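Local coordinates for ABC transporter substrate-binding protein (Streptococcus pneumoniae, PDB 4OHN) that binds histidine between its two lobes and probably delivers it to an ABC transporter for amino-acid uptake, at residues I20-D25 / L80-Y85; V29-A34 / G42-L47; G124-A129 / I149-E154. All coordinates share one frame; numbering follows the deposited sequence. Where two conformers were deposited one is given.

How the interactions relate
Interactions 1 and 2 belong to one lobe of a two-lobed periplasmic-binding-protein fold, and interaction 3 to the other. Along the chain, 29-34 / 42-47 is nested inside the loop closed by 20-25 / 80-85, and 124-129 / 149-154 follows in series. The centres of interactions 1 and 2 lie about 10 Å apart and the two touch: Asp44 OD2 accepts the backbone N of Gly84, whose O binds the ligand's amino N, so the start of helix 43-53 is probably a second shell to the pocket. Interaction 3 is centred about 30 Å from interaction 1 but reaches the same large mixed sheet, through strand 127-130, whose far end carries Gln130 to the ligand.

Interaction 1: I20-D25 / L80-Y85; sequences ITIGFD and LIWNGY. With HIS (histidine), chain B; ACT (acetate ion), chain D.
Asn83 meets Phe24 and Asp25 where two parallel strands, 19-24 and 80-81, run out into the histidine pocket. Its CG is anti to the backbone N (chi1 -175°), which carries the amide across to the other strand. CB packs on Phe24 CB at 3.6 Å, and CG lies against the same carbon, the amide plane steeply inclined to the phenyl ring. At the tip OD1 accepts a weak bond from Asp25 N (3.1 Å) and a shorter one from NE2 of the bound histidine (2.9 Å), while ND2 gives weak bonds to Asp25 O and to Gly32 O. These weak bonds, OD1 taking an N-H and ND2 facing carbonyls, are consistent with OD1 being the end turned to the imidazole. Gly84 O takes the ligand's amino N at 2.8 Å.

Behind the pocket the strands pair through Gly23 N to Leu80 O (2.9 Å, 171° at the hydrogen) and Trp82 N to Gly23 O (3.3 Å). On one face, Ile22 CG2 presses on Trp82 CB at 3.5 Å, and Leu80 CD1 touches the CD1 methyls of Ile20 and Ile22. Strand 58-63 flanks 19-24 on its other edge; helix 43-53 and helix 217-232 pack on Leu80 and Trp82.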
loop_
_atom_site.group_PDB
_atom_site.type_symbol
_atom_site.label_atom_id
_atom_site.label_comp_id
_atom_site.label_asym_id
_atom_site.label_seq_id
_atom_site.Cartn_x
_atom_site.Cartn_y
_atom_site.Cartn_z
ATOM N N ILE A 20 -17.747 -0.163 10.292
ATOM C CA ILE A 20 -16.840 -1.186 9.811
ATOM C C ILE A 20 -15.436 -0.776 10.255
ATOM O O ILE A 20 -15.130 0.427 10.287
ATOM C CB ILE A 20 -16.951 -1.371 8.276
ATOM C CG1 ILE A 20 -16.202 -2.624 7.854
ATOM C CG2 ILE A 20 -16.479 -0.116 7.548
ATOM C CD1 ILE A 20 -16.560 -3.135 6.486
ATOM N N THR A 21 -14.597 -1.755 10.583
ATOM C CA THR A 21 -13.235 -1.472 11.030
ATOM C C THR A 21 -12.246 -1.762 9.915
ATOM O O THR A 21 -12.240 -2.844 9.330
ATOM C CB THR A 21 -12.894 -2.268 12.291
ATOM O OG1 THR A 21 -13.779 -1.857 13.328
ATOM C CG2 THR A 21 -11.452 -2.048 12.732
ATOM N N ILE A 22 -11.409 -0.777 9.617
ATOM C CA ILE A 22 -10.453 -0.879 8.533
ATOM C C ILE A 22 -9.037 -0.717 9.069
ATOM O O ILE A 22 -8.724 0.265 9.734
ATOM C CB ILE A 22 -10.747 0.161 7.443
ATOM C CG1 ILE A 22 -12.198 -0.002 6.948
ATOM C CG2 ILE A 22 -9.754 0.021 6.301
ATOM C CD1 ILE A 22 -12.537 0.872 5.747
ATOM N N GLY A 23 -8.200 -1.693 8.756
ATOM C CA GLY A 23 -6.822 -1.682 9.189
ATOM C C GLY A 23 -5.894 -1.101 8.138
ATOM O O GLY A 23 -6.097 -1.246 6.942
ATOM N N PHE A 24 -4.839 -0.451 8.626
ATOM C CA PHE A 24 -3.880 0.260 7.781
ATOM C C PHE A 24 -2.570 0.484 8.505
ATOM O O PHE A 24 -2.529 0.604 9.711
ATOM C CB PHE A 24 -4.462 1.591 7.254
ATOM C CG PHE A 24 -4.624 2.671 8.303
ATOM C CD1 PHE A 24 -5.491 2.515 9.374
ATOM C CD2 PHE A 24 -3.898 3.835 8.211
ATOM C CE1 PHE A 24 -5.609 3.513 10.338
ATOM C CE2 PHE A 24 -4.012 4.823 9.181
ATOM C CZ PHE A 24 -4.860 4.651 10.233
ATOM N N ASP A 25 -1.500 0.549 7.724
ATOM C CA ASP A 25 -0.181 0.995 8.167
ATOM C C ASP A 25 -0.247 2.524 8.174
ATOM O O ASP A 25 -0.331 3.146 7.112
ATOM C CB ASP A 25 0.852 0.478 7.143
ATOM C CG ASP A 25 2.261 1.066 7.284
ATOM O OD1 ASP A 25 2.525 1.976 8.129
ATOM O OD2 ASP A 25 3.126 0.621 6.480
ATOM N N LEU A 80 -11.394 -5.064 7.040
ATOM C CA LEU A 80 -10.795 -4.818 5.740
ATOM C C LEU A 80 -9.380 -4.373 5.924
ATOM O O LEU A 80 -9.036 -3.773 6.943
ATOM C CB LEU A 80 -11.529 -3.698 5.010
ATOM C CG LEU A 80 -12.977 -3.956 4.592
ATOM C CD1 LEU A 80 -13.577 -2.685 4.071
ATOM C CD2 LEU A 80 -13.040 -5.041 3.525
ATOM N N ILE A 81 -8.552 -4.696 4.947
ATOM C CA ILE A 81 -7.224 -4.111 4.791
ATOM C C ILE A 81 -7.323 -3.137 3.609
ATOM O O ILE A 81 -7.621 -3.540 2.485
ATOM C CB ILE A 81 -6.144 -5.165 4.520
ATOM C CG1 ILE A 81 -6.102 -6.221 5.635
ATOM C CG2 ILE A 81 -4.781 -4.497 4.331
ATOM C CD1 ILE A 81 -5.259 -7.436 5.308
ATOM N N TRP A 82 -7.084 -1.859 3.866
ATOM C CA TRP A 82 -7.293 -0.826 2.835
ATOM C C TRP A 82 -6.251 0.251 3.084
ATOM O O TRP A 82 -6.412 1.081 3.994
ATOM C CB TRP A 82 -8.725 -0.262 2.922
ATOM C CG TRP A 82 -9.159 0.533 1.725
ATOM C CD1 TRP A 82 -8.360 1.211 0.851
ATOM C CD2 TRP A 82 -10.501 0.754 1.305
ATOM N NE1 TRP A 82 -9.139 1.820 -0.115
ATOM C CE2 TRP A 82 -10.457 1.558 0.162
ATOM C CE3 TRP A 82 -11.750 0.310 1.771
ATOM C CZ2 TRP A 82 -11.607 1.915 -0.528
ATOM C CZ3 TRP A 82 -12.892 0.679 1.077
ATOM C CH2 TRP A 82 -12.805 1.465 -0.048
ATOM N N ASN A 83 -5.162 0.196 2.320
ATOM C CA ASN A 83 -3.967 1.004 2.573
ATOM C C ASN A 83 -2.927 0.714 1.513
ATOM O O ASN A 83 -1.852 0.188 1.790
ATOM C CB ASN A 83 -3.405 0.644 3.960
ATOM C CG ASN A 83 -2.236 1.496 4.405
ATOM O OD1 ASN A 83 -1.159 0.958 4.686
ATOM N ND2 ASN A 83 -2.439 2.801 4.529
ATOM N N GLY A 84 -3.213 1.054 0.272
ATOM C CA GLY A 84 -2.311 0.678 -0.802
ATOM C C GLY A 84 -1.970 -0.801 -0.762
ATOM O O GLY A 84 -0.798 -1.182 -0.899
ATOM N N TYR A 85 -3.004 -1.624 -0.595
ATOM C CA TYR A 85 -2.812 -3.054 -0.411
ATOM C C TYR A 85 -2.719 -3.725 -1.786
ATOM O O TYR A 85 -3.710 -3.808 -2.528
ATOM C CB TYR A 85 -3.954 -3.616 0.426
ATOM C CG TYR A 85 -3.853 -5.055 0.887
ATOM C CD1 TYR A 85 -2.662 -5.609 1.340
ATOM C CD2 TYR A 85 -4.982 -5.845 0.942
ATOM C CE1 TYR A 85 -2.606 -6.915 1.809
ATOM C CE2 TYR A 85 -4.933 -7.141 1.404
ATOM C CZ TYR A 85 -3.748 -7.675 1.831
ATOM O OH TYR A 85 -3.748 -8.963 2.270
HETATM N N HIS B . 1.810 -2.135 -1.367
HETATM C CA HIS B . 2.606 -2.857 -0.344
HETATM C C HIS B . 1.800 -3.980 0.271
HETATM O O HIS B . 0.610 -4.141 -0.081
HETATM C CB HIS B . 3.219 -1.904 0.710
HETATM C CG HIS B . 2.303 -1.383 1.778
HETATM N ND1 HIS B . 2.756 -1.188 3.073
HETATM C CD2 HIS B . 1.028 -0.923 1.759
HETATM C CE1 HIS B . 1.790 -0.665 3.802
HETATM N NE2 HIS B . 0.731 -0.486 3.028
HETATM O OXT HIS B . 2.382 -4.710 1.102
HETATM C C ACT D . -1.380 -11.154 3.446
HETATM O O ACT D . -1.437 -9.941 3.208
HETATM O OXT ACT D . -0.236 -11.591 3.691
HETATM C CH3 ACT D . -2.607 -12.014 3.426
#

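Interaction 2: V29-A34 / G42-L47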
loop_
_atom_site.group_PDB
_atom_site.type_symbol
_atom_site.label_atom_id
_atom_site.label_comp_id
_atom_site.label_asym_id
_atom_site.label_seq_id
_atom_site.Cartn_x
_atom_site.Cartn_y
_atom_site.Cartn_z
ATOM N N VAL A 29 2.082 6.756 3.232
ATOM C CA VAL A 29 1.684 7.890 2.414
ATOM C C VAL A 29 1.632 7.489 0.949
ATOM O O VAL A 29 2.354 6.597 0.514
ATOM C CB VAL A 29 2.662 9.082 2.541
ATOM C CG1 VAL A 29 2.708 9.620 3.951
ATOM C CG2 VAL A 29 4.092 8.709 2.087
ATOM N N PRO A 30 0.780 8.141 0.153
ATOM C CA PRO A 30 -0.262 9.085 0.537
ATOM C C PRO A 30 -1.596 8.378 0.761
ATOM O O PRO A 30 -2.642 9.017 0.643
ATOM C CB PRO A 30 -0.362 9.961 -0.706
ATOM C CG PRO A 30 -0.179 8.994 -1.817
ATOM C CD PRO A 30 0.792 7.930 -1.306
ATOM N N MET A 31 -1.576 7.085 1.079
ATOM C CA MET A 31 -2.813 6.302 1.094
ATOM C C MET A 31 -3.556 6.429 2.413
ATOM O O MET A 31 -4.774 6.643 2.432
ATOM C CB MET A 31 -2.495 4.835 0.789
ATOM C CG MET A 31 -1.660 4.613 -0.498
ATOM S SD MET A 31 -2.314 5.448 -1.978
ATOM C CE MET A 31 -3.761 4.433 -2.304
ATOM N N GLY A 32 -2.868 6.283 3.525
ATOM C CA GLY A 32 -3.487 6.428 4.826
ATOM C C GLY A 32 -2.395 6.570 5.851
ATOM O O GLY A 32 -1.571 5.671 5.993
ATOM N N PHE A 33 -2.366 7.709 6.524
ATOM C CA PHE A 33 -1.214 8.038 7.363
ATOM C C PHE A 33 -1.564 9.050 8.433
ATOM O O PHE A 33 -2.515 9.844 8.281
ATOM C CB PHE A 33 -0.049 8.552 6.499
ATOM C CG PHE A 33 -0.344 9.837 5.769
ATOM C CD1 PHE A 33 0.009 11.065 6.307
ATOM C CD2 PHE A 33 -0.975 9.838 4.530
ATOM C CE1 PHE A 33 -0.250 12.239 5.625
ATOM C CE2 PHE A 33 -1.241 11.007 3.851
ATOM C CZ PHE A 33 -0.882 12.211 4.397
ATOM N N ALA A 34 -0.816 9.023 9.527
ATOM C CA ALA A 34 -0.937 9.986 10.603
ATOM C C ALA A 34 -0.306 11.289 10.172
ATOM O O ALA A 34 0.879 11.344 9.781
ATOM C CB ALA A 34 -0.257 9.470 11.851
ATOM N N GLY A 42 -5.481 10.661 3.780
ATOM C CA GLY A 42 -4.919 10.044 2.608
ATOM C C GLY A 42 -5.957 9.661 1.582
ATOM O O GLY A 42 -7.165 9.770 1.796
ATOM N N PHE A 43 -5.472 9.213 0.441
ATOM C CA PHE A 43 -6.335 8.769 -0.642
ATOM C C PHE A 43 -7.311 7.692 -0.208
ATOM O O PHE A 43 -8.512 7.776 -0.498
ATOM C CB PHE A 43 -5.489 8.299 -1.836
ATOM C CG PHE A 43 -6.300 7.826 -3.005
ATOM C CD1 PHE A 43 -6.586 8.682 -4.034
ATOM C CD2 PHE A 43 -6.767 6.521 -3.076
ATOM C CE1 PHE A 43 -7.351 8.253 -5.124
ATOM C CE2 PHE A 43 -7.534 6.095 -4.149
ATOM C CZ PHE A 43 -7.797 6.957 -5.176
ATOM N N ASP A 44 -6.814 6.666 0.468
ATOM C CA ASP A 44 -7.683 5.594 0.923
ATOM C C ASP A 44 -8.601 6.034 2.045
ATOM O O ASP A 44 -9.718 5.539 2.149
ATOM C CB ASP A 44 -6.874 4.382 1.387
ATOM C CG ASP A 44 -6.299 3.572 0.237
ATOM O OD1 ASP A 44 -6.839 3.598 -0.897
ATOM O OD2 ASP A 44 -5.280 2.881 0.500
ATOM N N ILE A 45 -8.143 6.929 2.918
ATOM C CA ILE A 45 -9.019 7.460 3.952
ATOM C C ILE A 45 -10.220 8.126 3.275
ATOM O O ILE A 45 -11.381 7.852 3.615
ATOM C CB ILE A 45 -8.299 8.466 4.879
ATOM C CG1 ILE A 45 -7.018 7.879 5.484
ATOM C CG2 ILE A 45 -9.249 8.929 5.974
ATOM C CD1 ILE A 45 -7.226 6.613 6.304
ATOM N N ASP A 46 -9.951 8.976 2.296
ATOM C CA ASP A 46 -11.015 9.668 1.585
ATOM C C ASP A 46 -11.896 8.702 0.781
ATOM O O ASP A 46 -13.132 8.816 0.799
ATOM C CB ASP A 46 -10.399 10.726 0.648
ATOM C CG ASP A 46 -9.812 11.929 1.396
ATOM O OD1 ASP A 46 -10.033 12.089 2.616
ATOM O OD2 ASP A 46 -9.129 12.724 0.722
ATOM N N LEU A 47 -11.270 7.762 0.095
ATOM C CA LEU A 47 -12.016 6.852 -0.770
ATOM C C LEU A 47 -12.902 5.915 0.055
ATOM O O LEU A 47 -14.090 5.754 -0.258
ATOM C CB LEU A 47 -11.082 6.070 -1.686
ATOM C CG LEU A 47 -11.776 5.124 -2.673
ATOM C CD1 LEU A 47 -12.677 5.872 -3.619
ATOM C CD2 LEU A 47 -10.725 4.334 -3.452
#
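Met31 and Pro30 offer their carbonyls to the first turn of helix 43-53, where the amides have no partner earlier in the helix. Three hydrogen bonds result. Pro30 O accepts Phe43 N at 2.8 Å, fairly straight at 163°. Met31 O takes Asp44 N at 2.8 Å, in the carbonyl plane and on a lone pair, and also a longer, weak bond from Ile45 N. One carbonyl oxygen therefore serves two successive amides of the helix start, as the preceding one serves the first.

Close backbone packing accompanies these bonds. Gly42, at the N-cap position, has no side chain, and its CA comes to 3.2 Å from Pro30 O, with Met31 O also close.

The side-chain packing centres on Met31. Bends at chi2 (-51°) and chi3 (-72°) fold its chain back, and the CE methyl reaches Phe43 CD2 at 3.7 Å. The same methyl lies 3.5 Å from both Asp44 OD1 and Asp44 OD2, whose polar needs are met elsewhere: OD2 accepts Gly84 N, and OD1 has weak bonds with Trp82 and Tyr101. On the far side of the turn Ile45 CG1 rests on Gly32 CA at 3.9 Å.

The contact joins the small antiparallel sheet of strands 27-28, 32-34 and 40-41 to helix 43-53; helix 235-244 packs on Pro30 and Phe43, and helix 180-189 on Pro30 and Phe33.

Interaction 3: G124-A129 / I149-E154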
loop_
_atom_site.group_PDB
_atom_site.type_symbol
_atom_site.label_atom_id
_atom_site.label_comp_id
_atom_site.label_asym_id
_atom_site.label_seq_id
_atom_site.Cartn_x
_atom_site.Cartn_y
_atom_site.Cartn_z
ATOM N N GLY A 124 26.530 -6.396 -4.759
ATOM C CA GLY A 124 27.327 -6.280 -3.549
ATOM C C GLY A 124 26.893 -5.169 -2.601
ATOM O O GLY A 124 27.528 -4.934 -1.575
ATOM N N LYS A 125 25.806 -4.473 -2.935
ATOM C CA LYS A 125 25.303 -3.352 -2.132
ATOM C C LYS A 125 24.159 -3.824 -1.220
ATOM O O LYS A 125 23.575 -4.880 -1.439
ATOM C CB LYS A 125 24.814 -2.220 -3.044
ATOM C CG LYS A 125 25.892 -1.626 -3.956
ATOM C CD LYS A 125 26.933 -0.879 -3.149
ATOM C CE LYS A 125 27.935 -0.175 -4.047
ATOM N NZ LYS A 125 29.080 0.319 -3.233
ATOM N N THR A 126 23.861 -3.046 -0.186
ATOM C CA THR A 126 22.885 -3.403 0.836
ATOM C C THR A 126 21.498 -2.906 0.448
ATOM O O THR A 126 21.294 -1.714 0.174
ATOM C CB THR A 126 23.291 -2.808 2.194
ATOM O OG1 THR A 126 24.635 -3.201 2.489
ATOM C CG2 THR A 126 22.330 -3.263 3.324
ATOM N N LEU A 127 20.538 -3.833 0.414
ATOM C CA LEU A 127 19.142 -3.530 0.124
ATOM C C LEU A 127 18.308 -3.554 1.380
ATOM O O LEU A 127 18.525 -4.393 2.255
ATOM C CB LEU A 127 18.602 -4.604 -0.837
ATOM C CG LEU A 127 17.162 -4.382 -1.307
ATOM C CD1 LEU A 127 17.082 -3.214 -2.220
ATOM C CD2 LEU A 127 16.638 -5.648 -1.983
ATOM N N GLY A 128 17.353 -2.626 1.474
ATOM C CA GLY A 128 16.304 -2.652 2.488
ATOM C C GLY A 128 14.926 -2.857 1.876
ATOM O O GLY A 128 14.703 -2.621 0.698
ATOM N N ALA A 129 13.989 -3.274 2.719
ATOM C CA ALA A 129 12.597 -3.530 2.322
ATOM C C ALA A 129 11.709 -3.479 3.554
ATOM O O ALA A 129 12.162 -3.674 4.677
ATOM C CB ALA A 129 12.458 -4.916 1.673
ATOM N N ILE A 149 22.053 -10.739 -6.598
ATOM C CA ILE A 149 23.198 -9.845 -6.678
ATOM C C ILE A 149 23.489 -8.910 -5.508
ATOM O O ILE A 149 24.592 -8.466 -5.358
ATOM C CB ILE A 149 23.150 -9.036 -7.970
ATOM C CG1 ILE A 149 21.930 -8.109 -8.004
ATOM C CG2 ILE A 149 23.147 -9.998 -9.152
ATOM C CD1 ILE A 149 21.984 -7.090 -9.119
ATOM N N VAL A 150 22.502 -8.632 -4.670
ATOM C CA VAL A 150 22.732 -7.748 -3.538
ATOM C C VAL A 150 23.551 -8.425 -2.448
ATOM O O VAL A 150 23.617 -9.632 -2.396
ATOM C CB VAL A 150 21.425 -7.198 -2.926
ATOM C CG1 VAL A 150 20.643 -6.401 -3.950
ATOM C CG2 VAL A 150 20.567 -8.300 -2.325
ATOM N N ALA A 151 24.176 -7.634 -1.594
ATOM C CA ALA A 151 24.981 -8.178 -0.508
ATOM C C ALA A 151 24.180 -9.189 0.305
ATOM O O ALA A 151 23.023 -8.937 0.666
ATOM C CB ALA A 151 25.467 -7.051 0.383
ATOM N N ASN A 152 24.799 -10.337 0.575
ATOM C CA ASN A 152 24.220 -11.410 1.389
ATOM C C ASN A 152 22.944 -12.068 0.848
ATOM O O ASN A 152 22.350 -12.912 1.518
ATOM C CB ASN A 152 23.994 -10.924 2.822
ATOM C CG ASN A 152 25.246 -10.360 3.434
ATOM O OD1 ASN A 152 26.278 -11.019 3.464
ATOM N ND2 ASN A 152 25.175 -9.116 3.887
ATOM N N LYS A 153 22.553 -11.728 -0.375
ATOM C CA LYS A 153 21.332 -12.258 -0.965
ATOM C C LYS A 153 20.153 -12.095 -0.013
ATOM O O LYS A 153 19.306 -12.970 0.127
ATOM C CB LYS A 153 21.511 -13.732 -1.357
ATOM C CG LYS A 153 22.578 -13.945 -2.407
ATOM C CD LYS A 153 22.572 -15.397 -2.905
ATOM C CE LYS A 153 23.441 -15.598 -4.137
ATOM N NZ LYS A 153 24.889 -15.434 -3.846
ATOM N N GLU A 154 20.092 -10.934 0.620
ATOM C CA GLU A 154 19.098 -10.624 1.641
ATOM C C GLU A 154 18.661 -9.183 1.533
ATOM O O GLU A 154 19.328 -8.380 0.881
ATOM C CB GLU A 154 19.722 -10.764 3.030
ATOM C CG GLU A 154 19.950 -12.106 3.470
ATOM C CD GLU A 154 20.793 -12.163 4.740
ATOM O OE1 GLU A 154 21.223 -11.105 5.286
ATOM O OE2 GLU A 154 21.019 -13.289 5.146
HETATM O O HOH W 1 21.378 -6.612 0.981
#
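Ile149 and Gly124 open a backbone contact at the outer end of the second lobe of this periplasmic-binding-protein fold, where the loop before strand 155-158 folds over the residues leading into strand 127-130. The two strands run parallel in the sheet, and helix 134-141 lies between them in the chain, a beta-alpha-beta crossover.

At the start of the loop, Ile149 O accepts Gly124 N at 2.9 Å; the bond is nearly straight (169° at the hydrogen), with the donor tilted slightly from the carbonyl plane. Gly124 has positive phi, which glycine adopts readily.

Val150 comes next and is buried. Its CB sits 3.5 Å from Lys125 O, and CG1, which is anti to the carbonyl carbon (chi1 -60°), reaches Leu127 CB at 4.1 Å. Leu127 continues into the core against Phe139 of helix 134-141.

Ala151 follows with the second direct bond, its N to Lys125 O at 2.8 Å, with the donor standing above the carbonyl plane instead of on a lone pair. Its methyl rests over two successive carbonyl oxygens, CB lying 3.4 Å from Lys125 O and 3.5 Å from Gly124 O.

Ala151 and Asn152 are the central residues of a type II beta turn closed by Lys153 N to Val150 O; Lys153, with positive phi like Asn152, then leads on to Glu154. There one water links the segments: it accepts Leu127 N and donates to Ala151 O and, at 2.7 Å, to Glu154 O.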